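Side-chain contacts in binding component of ABC transporter (Wolinella succinogenes, PDB 3K4U), which probably serves as the solute-binding component of an ABC transporter and holds a molecule of lysine in its ligand pocket: residues S70-S75 against V82-P87; K140-E145 against V149-N154; L191-K196 against N207-Q212. All coordinates share one frame; numbering follows the deposited sequence.

How the contacts relate
Contacts 1 and 3 are buried neighbours in the same part of the chain, their centres about 8 Å apart. They share neighbouring elements: strand 83-84 pairs with strand 189-195, and Met-72 and Gly-192 are joined by a probable backbone hydrogen bond. Contact 2 lies on the opposite side of the chain's centre, with its centre about 25 Å from that of contact 1, and is only partly buried. Contacts 1 and 2 both reach the bound lysine, at its amino-acid head and its side-chain amine respectively. Across contacts 1 and 3 the chemistry is apolar and aromatic. Contact 2 adds a helix backbone bond and carboxylates.

Contact 1 of 3, residues S70-S75 against V82-P87; sequences SGMTIS and VNFVEP. With LYS (lysine), chain K.
Ile-74 lies over one face of the Phe-84 ring, and the two side chains run past each other in opposite directions. Its CG2 forms a CH-pi contact, 3.9 Å from the ring centroid and 29° off the normal. Ile-74 CG1 sits over the same face, 3.7 Å above the plane and off centre. Ile-74 CD1 extends further and reaches Pro-87 CB at 4.0 Å. Met-72, built as selenomethionine, comes from another direction. Its SE lies at the ring edge, 5.2 Å from the Phe-84 centroid, a Met-aromatic contact. The chain bends at the last torsion (chi3 61°), and this brings CE to Phe-84 CE1. The ring thus meets Ile-74 on a face and selenium at an edge. A serine in place of Phe-84 would probably open a gap between Ile-74 and Met-72 and remove the CH-pi contact.

The loop 70-75 follows strand 67-68 and forms part of the lysine pocket of this family 3 solute-binding protein. Thr-73 N donates to the ligand O at 3.1 Å, with a nearly straight angle of 164°. The ligand N donates to Gly-71 O at 3.2 Å and to Thr-73 OG1 at 3.1 Å. Thr-73 OG1 is also hydrogen-bonded to Ser-125 OG. At the end of this loop, Ser-75 caps the following helix through Arg-78 N. His-208 of a second subunit packs on both Ile-74 and Phe-84.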
ATOM      1  N   SER E  70     -33.271  -0.525  11.230  1.00 21.06           N
ATOM      2  CA  SER E  70     -34.141   0.612  11.028  1.00 19.57           C
ATOM      3  C   SER E  70     -33.340   1.844  10.684  1.00 18.93           C
ATOM      4  O   SER E  70     -33.769   2.947  10.941  1.00 18.39           O
ATOM      5  CB  SER E  70     -34.938   0.871  12.299  1.00 18.90           C
ATOM      6  OG  SER E  70     -36.232   1.350  11.964  1.00 33.67           O
ATOM      7  N   GLY E  71     -32.149   1.656  10.134  1.00 19.78           N
ATOM      8  CA  GLY E  71     -31.326   2.795   9.723  1.00 20.19           C
ATOM      9  C   GLY E  71     -30.957   3.648  10.904  1.00 20.57           C
ATOM     10  O   GLY E  71     -31.033   4.841  10.850  1.00 21.63           O
HETATM   11  N   MSE E  72     -30.560   3.014  11.980  1.00 21.09           N
HETATM   12  CA  MSE E  72     -30.378   3.685  13.227  1.00 23.28           C
HETATM   13  C   MSE E  72     -28.932   4.084  13.415  1.00 22.66           C
HETATM   14  O   MSE E  72     -28.010   3.311  13.117  1.00 22.86           O
HETATM   15  CB  MSE E  72     -30.829   2.772  14.366  1.00 26.94           C
HETATM   16  CG  MSE E  72     -30.400   3.258  15.722  1.00 26.30           C
HETATM   17 SE   MSE E  72     -31.210   2.187  17.122  1.00 33.94          SE
HETATM   18  CE  MSE E  72     -30.375   0.523  16.548  1.00 25.99           C
ATOM     19  N   THR E  73     -28.752   5.311  13.902  1.00 21.74           N
ATOM     20  CA  THR E  73     -27.444   5.928  14.091  1.00 19.94           C
ATOM     21  C   THR E  73     -26.776   5.239  15.272  1.00 18.17           C
ATOM     22  O   THR E  73     -27.431   4.945  16.260  1.00 17.98           O
ATOM     23  CB  THR E  73     -27.630   7.431  14.375  1.00 19.76           C
ATOM     24  OG1 THR E  73     -28.030   8.083  13.161  1.00 10.32           O
ATOM     25  CG2 THR E  73     -26.354   8.109  14.930  1.00  8.49           C
ATOM     26  N   ILE E  74     -25.496   4.924  15.139  1.00 16.77           N
ATOM     27  CA  ILE E  74     -24.740   4.451  16.293  1.00 16.44           C
ATOM     28  C   ILE E  74     -24.334   5.678  17.077  1.00 15.97           C
ATOM     29  O   ILE E  74     -23.625   6.546  16.557  1.00 17.60           O
ATOM     30  CB  ILE E  74     -23.522   3.657  15.863  1.00 16.22           C
ATOM     31  CG1 ILE E  74     -23.969   2.628  14.835  1.00 21.51           C
ATOM     32  CG2 ILE E  74     -22.869   2.990  17.053  1.00 22.23           C
ATOM     33  CD1 ILE E  74     -22.960   1.603  14.517  1.00 16.12           C
ATOM     34  N   SER E  75     -24.845   5.795  18.291  1.00 14.01           N
ATOM     35  CA  SER E  75     -24.583   6.960  19.120  1.00 12.82           C
ATOM     36  C   SER E  75     -24.068   6.466  20.486  1.00 12.11           C
ATOM     37  O   SER E  75     -24.398   5.394  20.890  1.00 11.33           O
ATOM     38  CB  SER E  75     -25.841   7.840  19.223  1.00 12.78           C
ATOM     39  OG  SER E  75     -26.759   7.397  20.212  1.00  9.24           O
ATOM     40  N   VAL E  82     -28.091  -0.674  24.073  1.00 13.60           N
ATOM     41  CA  VAL E  82     -27.923  -1.832  23.200  1.00 13.63           C
ATOM     42  C   VAL E  82     -26.498  -1.884  22.634  1.00 15.19           C
ATOM     43  O   VAL E  82     -25.766  -0.893  22.783  1.00 16.59           O
ATOM     44  CB  VAL E  82     -28.959  -1.818  22.037  1.00 13.69           C
ATOM     45  CG1 VAL E  82     -30.351  -2.115  22.575  1.00 13.37           C
ATOM     46  CG2 VAL E  82     -28.958  -0.505  21.257  1.00 11.68           C
ATOM     47  N   ASN E  83     -26.114  -2.995  21.976  1.00 14.64           N
ATOM     48  CA  ASN E  83     -24.830  -3.116  21.272  1.00 14.55           C
ATOM     49  C   ASN E  83     -25.087  -2.945  19.795  1.00 16.42           C
ATOM     50  O   ASN E  83     -26.160  -3.330  19.293  1.00 17.45           O
ATOM     51  CB  ASN E  83     -24.191  -4.491  21.396  1.00 14.84           C
ATOM     52  CG  ASN E  83     -23.582  -4.766  22.742  1.00 13.95           C
ATOM     53  OD1 ASN E  83     -23.130  -3.872  23.456  1.00 16.98           O
ATOM     54  ND2 ASN E  83     -23.535  -6.028  23.090  1.00 15.81           N
ATOM     55  N   PHE E  84     -24.092  -2.404  19.088  1.00 15.70           N
ATOM     56  CA  PHE E  84     -24.198  -2.202  17.672  1.00 14.67           C
ATOM     57  C   PHE E  84     -23.222  -3.040  16.888  1.00 15.62           C
ATOM     58  O   PHE E  84     -22.173  -3.403  17.386  1.00 16.90           O
ATOM     59  CB  PHE E  84     -23.916  -0.777  17.359  1.00 14.44           C
ATOM     60  CG  PHE E  84     -25.073   0.115  17.557  1.00 10.39           C
ATOM     61  CD1 PHE E  84     -26.063   0.179  16.589  1.00 13.99           C
ATOM     62  CD2 PHE E  84     -25.169   0.910  18.673  1.00 13.56           C
ATOM     63  CE1 PHE E  84     -27.120   1.004  16.740  1.00  9.68           C
ATOM     64  CE2 PHE E  84     -26.239   1.754  18.821  1.00 10.20           C
ATOM     65  CZ  PHE E  84     -27.220   1.786  17.857  1.00 13.50           C
ATOM     66  N   VAL E  85     -23.608  -3.364  15.663  1.00 15.15           N
ATOM     67  CA  VAL E  85     -22.812  -4.112  14.733  1.00 15.45           C
ATOM     68  C   VAL E  85     -22.008  -3.114  13.891  1.00 15.09           C
ATOM     69  O   VAL E  85     -22.465  -2.004  13.685  1.00 14.97           O
ATOM     70  CB  VAL E  85     -23.756  -4.946  13.848  1.00 15.76           C
ATOM     71  CG1 VAL E  85     -23.104  -5.353  12.548  1.00  3.24           C
ATOM     72  CG2 VAL E  85     -24.174  -6.180  14.605  1.00  5.15           C
ATOM     73  N   GLU E  86     -20.819  -3.478  13.421  1.00 14.80           N
ATOM     74  CA  GLU E  86     -20.037  -2.554  12.555  1.00 15.38           C
ATOM     75  C   GLU E  86     -20.986  -1.812  11.622  1.00 15.09           C
ATOM     76  O   GLU E  86     -21.885  -2.397  11.092  1.00 16.12           O
ATOM     77  CB  GLU E  86     -18.948  -3.318  11.774  1.00 16.26           C
ATOM     78  CG  GLU E  86     -17.755  -3.667  12.643  1.00 50.08           C
ATOM     79  CD  GLU E  86     -17.178  -2.427  13.339  1.00 19.42           C
ATOM     80  OE1 GLU E  86     -16.606  -1.556  12.624  1.00 51.11           O
ATOM     81  OE2 GLU E  86     -17.284  -2.305  14.583  1.00 50.33           O
ATOM     82  N   PRO E  87     -20.808  -0.508  11.413  1.00 14.93           N
ATOM     83  CA  PRO E  87     -21.915   0.179  10.749  1.00 14.70           C
ATOM     84  C   PRO E  87     -22.102  -0.326   9.331  1.00 15.87           C
ATOM     85  O   PRO E  87     -21.166  -0.884   8.786  1.00 17.99           O
ATOM     86  CB  PRO E  87     -21.467   1.633  10.776  1.00 13.83           C
ATOM     87  CG  PRO E  87     -20.052   1.559  10.762  1.00  6.39           C
ATOM     88  CD  PRO E  87     -19.638   0.364  11.552  1.00 14.53           C
TER
HETATM   89  N   LYS K 501     -30.703   7.932  11.633  1.00 30.74           N
HETATM   90  CA  LYS K 501     -31.963   8.347  12.214  1.00 30.80           C
HETATM   91  C   LYS K 501     -31.875   8.117  13.706  1.00 30.93           C
HETATM   92  O   LYS K 501     -31.193   7.189  14.133  1.00 30.69           O
HETATM   93  CB  LYS K 501     -33.115   7.512  11.638  1.00 30.98           C
HETATM   94  CG  LYS K 501     -34.481   8.148  11.749  1.00 24.16           C
HETATM   95  CD  LYS K 501     -35.524   7.107  11.958  1.00 30.39           C
HETATM   96  CE  LYS K 501     -36.943   7.635  11.721  1.00 25.37           C
HETATM   97  NZ  LYS K 501     -37.945   6.544  11.608  1.00 30.30           N
HETATM   98  OXT LYS K 501     -32.476   8.832  14.504  1.00 31.04           O

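Contact 2 of 3, residues K140-E145 against V149-N154; sequences KTYDTE and VQEVLN. With LYS (lysine), chain K.
Tyr-142 and Glu-151 make the main side-chain contact, crossing at about a right angle. Glu-151 CG touches the far end of the ring, 3.6 Å from Tyr-142 CE2. The glutamate chain bends at its second torsion (chi2 -61°), and its carboxylate comes round to the phenol end, its plane 24° from that of the ring. Tyr-142 OH and Glu-151 OE1 are 3.4 Å apart. The amine of Lys-140 is of opposite charge and stands near, 4.9 Å from Glu-151 OE1 to Lys-140 NZ, but without contact.

One backbone bond joins the segments. Val-149 N donates to Glu-145 O at 3.0 Å, at 160°, in the first turn of helix 145-154. Thr-144 is the N-cap of this helix. Strand 138-142, the helix and strand 159-163 form a beta-alpha-beta crossover, with strand 117-121 lying between the two parallel strands. Within it, Val-149 packs on Phe-160 and Phe-170.

Ligand contact comes through Glu-145 alone of these residues. Its OE1 takes a weak hydrogen bond from the ligand NZ at 3.3 Å. Lys-121 forms a long, weak ion pair with Glu-145 OE2 and is hydrogen-bonded to Asp-143 O.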
ATOM      1  N   LYS E 140     -39.515  23.137  15.010  1.00 31.22           N
ATOM      2  CA  LYS E 140     -40.746  22.415  15.327  1.00 30.15           C
ATOM      3  C   LYS E 140     -40.651  20.950  14.931  1.00 29.23           C
ATOM      4  O   LYS E 140     -39.980  20.590  13.961  1.00 28.28           O
ATOM      5  CB  LYS E 140     -41.939  23.040  14.623  1.00 29.89           C
ATOM      6  CG  LYS E 140     -42.431  24.322  15.257  1.00 29.25           C
ATOM      7  CD  LYS E 140     -43.905  24.508  15.000  1.00 28.90           C
ATOM      8  CE  LYS E 140     -44.197  24.697  13.540  1.00 28.81           C
ATOM      9  NZ  LYS E 140     -45.548  25.250  13.380  1.00 28.09           N
ATOM     10  N   THR E 141     -41.365  20.116  15.679  1.00 28.88           N
ATOM     11  CA  THR E 141     -41.233  18.670  15.549  1.00 28.17           C
ATOM     12  C   THR E 141     -42.574  17.948  15.384  1.00 27.15           C
ATOM     13  O   THR E 141     -43.583  18.347  15.942  1.00 27.36           O
ATOM     14  CB  THR E 141     -40.570  18.054  16.783  1.00 27.95           C
ATOM     15  OG1 THR E 141     -41.481  18.165  17.890  1.00 15.63           O
ATOM     16  CG2 THR E 141     -39.253  18.721  17.091  1.00 14.91           C
ATOM     17  N   TYR E 142     -42.528  16.843  14.650  1.00 25.91           N
ATOM     18  CA  TYR E 142     -43.676  16.094  14.270  1.00 25.28           C
ATOM     19  C   TYR E 142     -43.379  14.610  14.371  1.00 25.68           C
ATOM     20  O   TYR E 142     -42.234  14.169  14.165  1.00 26.68           O
ATOM     21  CB  TYR E 142     -44.056  16.475  12.841  1.00 25.17           C
ATOM     22  CG  TYR E 142     -44.473  17.925  12.744  1.00 30.74           C
ATOM     23  CD1 TYR E 142     -45.779  18.304  13.041  1.00 24.72           C
ATOM     24  CD2 TYR E 142     -43.551  18.925  12.394  1.00 25.19           C
ATOM     25  CE1 TYR E 142     -46.170  19.615  12.977  1.00 30.21           C
ATOM     26  CE2 TYR E 142     -43.936  20.252  12.330  1.00 30.24           C
ATOM     27  CZ  TYR E 142     -45.257  20.592  12.623  1.00 25.18           C
ATOM     28  OH  TYR E 142     -45.673  21.908  12.574  1.00 30.08           O
ATOM     29  N   ASP E 143     -44.429  13.851  14.668  1.00 24.39           N
ATOM     30  CA  ASP E 143     -44.389  12.400  14.794  1.00 22.88           C
ATOM     31  C   ASP E 143     -43.859  11.647  13.583  1.00 20.69           C
ATOM     32  O   ASP E 143     -43.329  10.541  13.742  1.00 19.86           O
ATOM     33  CB  ASP E 143     -45.780  11.877  15.177  1.00 23.69           C
ATOM     34  CG  ASP E 143     -46.192  12.342  16.557  1.00 48.93           C
ATOM     35  OD1 ASP E 143     -45.276  12.414  17.428  1.00 24.96           O
ATOM     36  OD2 ASP E 143     -47.402  12.651  16.768  1.00 25.48           O
ATOM     37  N   THR E 144     -43.996  12.220  12.387  1.00 19.31           N
ATOM     38  CA  THR E 144     -43.449  11.558  11.191  1.00 18.87           C
ATOM     39  C   THR E 144     -42.645  12.443  10.214  1.00 18.82           C
ATOM     40  O   THR E 144     -42.873  13.649  10.090  1.00 19.00           O
ATOM     41  CB  THR E 144     -44.522  10.745  10.412  1.00 18.58           C
ATOM     42  OG1 THR E 144     -45.458  11.637   9.782  1.00  4.00           O
ATOM     43  CG2 THR E 144     -45.231   9.773  11.331  1.00  2.16           C
ATOM     44  N   GLU E 145     -41.701  11.818   9.532  1.00 19.00           N
ATOM     45  CA  GLU E 145     -40.849  12.509   8.587  1.00 20.90           C
ATOM     46  C   GLU E 145     -41.744  13.231   7.631  1.00 23.10           C
ATOM     47  O   GLU E 145     -41.539  14.416   7.348  1.00 24.40           O
ATOM     48  CB  GLU E 145     -39.997  11.518   7.778  1.00 20.77           C
ATOM     49  CG  GLU E 145     -38.894  10.823   8.536  1.00 32.76           C
ATOM     50  CD  GLU E 145     -39.307   9.489   9.123  1.00 21.05           C
ATOM     51  OE1 GLU E 145     -38.527   8.510   9.005  1.00 33.16           O
ATOM     52  OE2 GLU E 145     -40.415   9.403   9.701  1.00 33.64           O
ATOM     53  N   VAL E 149     -42.123  17.256   6.521  1.00 21.08           N
ATOM     54  CA  VAL E 149     -41.923  17.950   5.256  1.00 21.75           C
ATOM     55  C   VAL E 149     -43.157  18.646   4.717  1.00 23.49           C
ATOM     56  O   VAL E 149     -43.029  19.716   4.104  1.00 24.68           O
ATOM     57  CB  VAL E 149     -41.429  17.039   4.148  1.00 21.82           C
ATOM     58  CG1 VAL E 149     -40.093  17.537   3.663  1.00 23.76           C
ATOM     59  CG2 VAL E 149     -41.399  15.595   4.597  1.00 23.11           C
ATOM     60  N   GLN E 150     -44.341  18.037   4.893  1.00 23.86           N
ATOM     61  CA  GLN E 150     -45.594  18.683   4.475  1.00 23.84           C
ATOM     62  C   GLN E 150     -45.629  20.139   4.873  1.00 24.38           C
ATOM     63  O   GLN E 150     -46.074  20.958   4.097  1.00 24.40           O
ATOM     64  CB  GLN E 150     -46.817  17.968   5.031  1.00 23.58           C
ATOM     65  CG  GLN E 150     -47.266  16.759   4.210  1.00 18.05           C
ATOM     66  CD  GLN E 150     -47.601  17.141   2.792  1.00 23.15           C
ATOM     67  OE1 GLN E 150     -48.350  18.092   2.559  1.00 18.18           O
ATOM     68  NE2 GLN E 150     -47.019  16.431   1.831  1.00 18.06           N
ATOM     69  N   GLU E 151     -45.125  20.459   6.067  1.00 25.55           N
ATOM     70  CA  GLU E 151     -45.048  21.850   6.541  1.00 27.37           C
ATOM     71  C   GLU E 151     -44.228  22.784   5.626  1.00 28.28           C
ATOM     72  O   GLU E 151     -44.586  23.956   5.430  1.00 29.72           O
ATOM     73  CB  GLU E 151     -44.507  21.932   7.977  1.00 28.79           C
ATOM     74  CG  GLU E 151     -45.176  21.050   9.009  1.00 51.18           C
ATOM     75  CD  GLU E 151     -46.643  21.363   9.182  1.00 31.14           C
ATOM     76  OE1 GLU E 151     -46.974  22.529   9.514  1.00 51.92           O
ATOM     77  OE2 GLU E 151     -47.473  20.438   8.978  1.00 51.77           O
ATOM     78  N   VAL E 152     -43.134  22.305   5.057  1.00 27.53           N
ATOM     79  CA  VAL E 152     -42.444  23.169   4.121  1.00 27.77           C
ATOM     80  C   VAL E 152     -43.185  23.165   2.753  1.00 27.93           C
ATOM     81  O   VAL E 152     -43.394  24.246   2.145  1.00 27.82           O
ATOM     82  CB  VAL E 152     -40.856  23.012   4.163  1.00 27.98           C
ATOM     83  CG1 VAL E 152     -40.413  21.651   4.754  1.00 11.16           C
ATOM     84  CG2 VAL E 152     -40.187  23.343   2.844  1.00 10.76           C
ATOM     85  N   LEU E 153     -43.645  21.987   2.318  1.00 27.45           N
ATOM     86  CA  LEU E 153     -44.562  21.904   1.150  1.00 27.84           C
ATOM     87  C   LEU E 153     -45.828  22.759   1.284  1.00 28.79           C
ATOM     88  O   LEU E 153     -46.342  23.286   0.291  1.00 28.24           O
ATOM     89  CB  LEU E 153     -44.974  20.463   0.838  1.00 27.05           C
ATOM     90  CG  LEU E 153     -43.936  19.656   0.056  1.00 26.19           C
ATOM     91  CD1 LEU E 153     -44.249  18.171   0.099  1.00 26.63           C
ATOM     92  CD2 LEU E 153     -43.830  20.147  -1.359  1.00 26.15           C
ATOM     93  N   ASN E 154     -46.315  22.895   2.516  1.00 29.94           N
ATOM     94  CA  ASN E 154     -47.492  23.703   2.780  1.00 30.93           C
ATOM     95  C   ASN E 154     -47.171  25.179   2.885  1.00 31.85           C
ATOM     96  O   ASN E 154     -48.074  26.005   2.829  1.00 32.09           O
ATOM     97  CB  ASN E 154     -48.225  23.211   4.036  1.00 30.60           C
ATOM     98  CG  ASN E 154     -49.018  21.935   3.778  1.00 35.92           C
ATOM     99  OD1 ASN E 154     -49.207  21.531   2.627  1.00 30.41           O
ATOM    100  ND2 ASN E 154     -49.473  21.289   4.848  1.00 30.31           N
TER
HETATM  101  N   LYS K 501     -30.703   7.932  11.633  1.00 30.74           N
HETATM  102  CA  LYS K 501     -31.963   8.347  12.214  1.00 30.80           C
HETATM  103  C   LYS K 501     -31.875   8.117  13.706  1.00 30.93           C
HETATM  104  O   LYS K 501     -31.193   7.189  14.133  1.00 30.69           O
HETATM  105  CB  LYS K 501     -33.115   7.512  11.638  1.00 30.98           C
HETATM  106  CG  LYS K 501     -34.481   8.148  11.749  1.00 24.16           C
HETATM  107  CD  LYS K 501     -35.524   7.107  11.958  1.00 30.39           C
HETATM  108  CE  LYS K 501     -36.943   7.635  11.721  1.00 25.37           C
HETATM  109  NZ  LYS K 501     -37.945   6.544  11.608  1.00 30.30           N
HETATM  110  OXT LYS K 501     -32.476   8.832  14.504  1.00 31.04           O

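Contact 3 of 3, residues L191-K196 against N207-Q212; sequences LGWAIK and NHFLAQ
Trp-193 pushes the outer end of its six-membered ring between Phe-209 and Leu-210, two successive residues of helix 200-216. CH2 does most of the touching. It is 3.6 Å from Phe-209 CE2 and 3.8 Å from Leu-210 CD1. The two partners lie on opposite sides of the indole plane, both approaching obliquely. Seen from the phenyl group, Trp-193 CH2 and CZ3 arrive at the edge, near the ring plane. The pair is an oblique aromatic contact, with centroids 5.8 Å apart and planes at 40°. The helix backbone sets Leu-210 CB close to Trp-193 CH2. With CG opposite the backbone N (chi1 -171°), Leu-210 CD1 is then carried to the indole.

A second shell surrounds these three side chains. The Trp-193 ring meets the ring of Tyr-88 and touches Met-38 of helix 30-41. Met-38 also touches Phe-209, whose ring lies nearly parallel to that of Trp-205. The strand bearing Trp-193 is anchored by a backbone hydrogen bond to Val-85, and Asn-207 OD1 on the helix accepts one from Glu-86 N. Gln-76 of a third subunit packs on Phe-209.

The contact thus docks helix 200-216 against strand 189-195, about 11 Å from the bound lysine as measured from the Trp-193 side chain. No hydrogen bond crosses it. Cohesion between the two segments therefore depends on the shape and burial of apolar groups.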
ATOM      1  N   LEU E 191     -24.499   4.161  10.642  1.00 16.66           N
ATOM      2  CA  LEU E 191     -25.744   3.490  10.854  1.00 15.25           C
ATOM      3  C   LEU E 191     -25.421   2.017  11.162  1.00 17.04           C
ATOM      4  O   LEU E 191     -24.639   1.389  10.421  1.00 18.62           O
ATOM      5  CB  LEU E 191     -26.570   3.660   9.578  1.00 12.71           C
ATOM      6  CG  LEU E 191     -27.682   4.716   9.475  1.00 16.25           C
ATOM      7  CD1 LEU E 191     -27.532   5.977  10.316  1.00 11.73           C
ATOM      8  CD2 LEU E 191     -27.937   5.070   8.069  1.00 12.05           C
ATOM      9  N   GLY E 192     -25.985   1.462  12.236  1.00 15.92           N
ATOM     10  CA  GLY E 192     -25.732   0.068  12.568  1.00 15.53           C
ATOM     11  C   GLY E 192     -26.970  -0.683  13.052  1.00 16.05           C
ATOM     12  O   GLY E 192     -27.963  -0.048  13.441  1.00 18.14           O
ATOM     13  N   TRP E 193     -26.925  -2.017  13.025  1.00 13.73           N
ATOM     14  CA  TRP E 193     -28.030  -2.822  13.479  1.00 13.18           C
ATOM     15  C   TRP E 193     -27.770  -2.927  14.942  1.00 16.91           C
ATOM     16  O   TRP E 193     -26.629  -3.211  15.320  1.00 19.45           O
ATOM     17  CB  TRP E 193     -28.018  -4.259  12.894  1.00  9.19           C
ATOM     18  CG  TRP E 193     -27.912  -4.271  11.432  1.00  5.57           C
ATOM     19  CD1 TRP E 193     -28.491  -3.387  10.575  1.00  6.36           C
ATOM     20  CD2 TRP E 193     -27.118  -5.157  10.635  1.00  6.84           C
ATOM     21  NE1 TRP E 193     -28.120  -3.687   9.281  1.00  7.21           N
ATOM     22  CE2 TRP E 193     -27.275  -4.765   9.299  1.00  4.20           C
ATOM     23  CE3 TRP E 193     -26.261  -6.223  10.930  1.00  4.51           C
ATOM     24  CZ2 TRP E 193     -26.619  -5.400   8.254  1.00  7.04           C
ATOM     25  CZ3 TRP E 193     -25.626  -6.877   9.880  1.00  6.77           C
ATOM     26  CH2 TRP E 193     -25.821  -6.469   8.557  1.00  3.85           C
ATOM     27  N   ALA E 194     -28.812  -2.766  15.761  1.00 16.75           N
ATOM     28  CA  ALA E 194     -28.679  -2.987  17.203  1.00 16.13           C
ATOM     29  C   ALA E 194     -29.264  -4.337  17.648  1.00 16.90           C
ATOM     30  O   ALA E 194     -30.141  -4.923  16.972  1.00 17.51           O
ATOM     31  CB  ALA E 194     -29.305  -1.868  17.962  1.00 15.23           C
ATOM     32  N   ILE E 195     -28.731  -4.812  18.774  1.00 16.07           N
ATOM     33  CA  ILE E 195     -29.095  -6.042  19.402  1.00 17.04           C
ATOM     34  C   ILE E 195     -28.859  -5.905  20.915  1.00 19.11           C
ATOM     35  O   ILE E 195     -28.221  -4.950  21.374  1.00 20.02           O
ATOM     36  CB  ILE E 195     -28.282  -7.202  18.876  1.00 16.75           C
ATOM     37  CG1 ILE E 195     -26.799  -7.005  19.202  1.00 17.91           C
ATOM     38  CG2 ILE E 195     -28.558  -7.388  17.400  1.00 17.53           C
ATOM     39  CD1 ILE E 195     -25.953  -8.298  19.010  1.00 17.88           C
ATOM     40  N   LYS E 196     -29.351  -6.840  21.713  1.00 18.85           N
ATOM     41  CA  LYS E 196     -29.144  -6.622  23.117  1.00 19.81           C
ATOM     42  C   LYS E 196     -27.821  -7.169  23.630  1.00 20.98           C
ATOM     43  O   LYS E 196     -27.230  -8.073  23.060  1.00 20.82           O
ATOM     44  CB  LYS E 196     -30.326  -7.062  23.959  1.00 20.43           C
ATOM     45  CG  LYS E 196     -30.833  -8.388  23.673  1.00 24.37           C
ATOM     46  CD  LYS E 196     -31.901  -8.676  24.664  1.00 24.44           C
ATOM     47  CE  LYS E 196     -31.306  -9.296  25.941  1.00 25.79           C
ATOM     48  NZ  LYS E 196     -30.894 -10.746  25.688  1.00 27.28           N
ATOM     49  N   ASN E 207     -21.278  -9.336  12.204  1.00 15.14           N
ATOM     50  CA  ASN E 207     -20.096  -8.660  11.648  1.00 14.50           C
ATOM     51  C   ASN E 207     -19.549  -9.439  10.459  1.00 14.42           C
ATOM     52  O   ASN E 207     -19.213  -8.858   9.422  1.00 14.53           O
ATOM     53  CB  ASN E 207     -19.041  -8.525  12.724  1.00 14.71           C
ATOM     54  CG  ASN E 207     -19.295  -7.345  13.661  1.00 24.44           C
ATOM     55  OD1 ASN E 207     -19.991  -6.394  13.317  1.00 16.08           O
ATOM     56  ND2 ASN E 207     -18.723  -7.405  14.849  1.00 14.52           N
ATOM     57  N   HIS E 208     -19.519 -10.763  10.568  1.00 13.75           N
ATOM     58  CA  HIS E 208     -19.041 -11.537   9.440  1.00 14.46           C
ATOM     59  C   HIS E 208     -20.054 -11.629   8.279  1.00 15.29           C
ATOM     60  O   HIS E 208     -19.648 -11.752   7.122  1.00 16.45           O
ATOM     61  CB  HIS E 208     -18.613 -12.927   9.877  1.00 14.79           C
ATOM     62  CG  HIS E 208     -17.289 -12.955  10.548  1.00 15.41           C
ATOM     63  ND1 HIS E 208     -17.135 -13.333  11.862  1.00 14.80           N
ATOM     64  CD2 HIS E 208     -16.048 -12.640  10.091  1.00 15.44           C
ATOM     65  CE1 HIS E 208     -15.851 -13.262  12.180  1.00 16.22           C
ATOM     66  NE2 HIS E 208     -15.172 -12.841  11.125  1.00 14.00           N
ATOM     67  N   PHE E 209     -21.353 -11.566   8.596  1.00 14.64           N
ATOM     68  CA  PHE E 209     -22.414 -11.526   7.578  1.00 13.61           C
ATOM     69  C   PHE E 209     -22.331 -10.214   6.829  1.00 14.19           C
ATOM     70  O   PHE E 209     -22.454 -10.185   5.591  1.00 15.05           O
ATOM     71  CB  PHE E 209     -23.823 -11.735   8.199  1.00 11.48           C
ATOM     72  CG  PHE E 209     -24.950 -11.233   7.330  1.00  4.14           C
ATOM     73  CD1 PHE E 209     -25.387 -11.965   6.235  1.00  8.48           C
ATOM     74  CD2 PHE E 209     -25.559 -10.028   7.602  1.00  7.99           C
ATOM     75  CE1 PHE E 209     -26.408 -11.483   5.395  1.00  4.01           C
ATOM     76  CE2 PHE E 209     -26.592  -9.545   6.758  1.00  5.17           C
ATOM     77  CZ  PHE E 209     -26.998 -10.274   5.650  1.00  6.23           C
ATOM     78  N   LEU E 210     -22.081  -9.133   7.569  1.00 13.97           N
ATOM     79  CA  LEU E 210     -21.871  -7.810   6.939  1.00 13.72           C
ATOM     80  C   LEU E 210     -20.670  -7.800   6.014  1.00 15.07           C
ATOM     81  O   LEU E 210     -20.763  -7.304   4.899  1.00 15.11           O
ATOM     82  CB  LEU E 210     -21.748  -6.703   7.965  1.00 12.11           C
ATOM     83  CG  LEU E 210     -21.731  -5.270   7.441  1.00 16.93           C
ATOM     84  CD1 LEU E 210     -22.930  -4.963   6.552  1.00 11.44           C
ATOM     85  CD2 LEU E 210     -21.698  -4.277   8.598  1.00 11.79           C
ATOM     86  N   ALA E 211     -19.549  -8.373   6.459  1.00 16.29           N
ATOM     87  CA  ALA E 211     -18.355  -8.451   5.604  1.00 16.10           C
ATOM     88  C   ALA E 211     -18.654  -9.257   4.332  1.00 16.74           C
ATOM     89  O   ALA E 211     -18.222  -8.868   3.252  1.00 16.24           O
ATOM     90  CB  ALA E 211     -17.237  -9.065   6.349  1.00 15.54           C
ATOM     91  N   GLN E 212     -19.411 -10.358   4.467  1.00 17.29           N
ATOM     92  CA  GLN E 212     -19.812 -11.198   3.319  1.00 17.77           C
ATOM     93  C   GLN E 212     -20.614 -10.486   2.237  1.00 17.43           C
ATOM     94  O   GLN E 212     -20.401 -10.708   1.045  1.00 16.00           O
ATOM     95  CB  GLN E 212     -20.599 -12.431   3.763  1.00 18.49           C
ATOM     96  CG  GLN E 212     -19.829 -13.739   3.631  1.00 34.54           C
ATOM     97  CD  GLN E 212     -19.739 -14.255   2.189  1.00 20.11           C
ATOM     98  OE1 GLN E 212     -18.924 -15.119   1.895  1.00 34.40           O
ATOM     99  NE2 GLN E 212     -20.592 -13.753   1.311  1.00 34.26           N
TER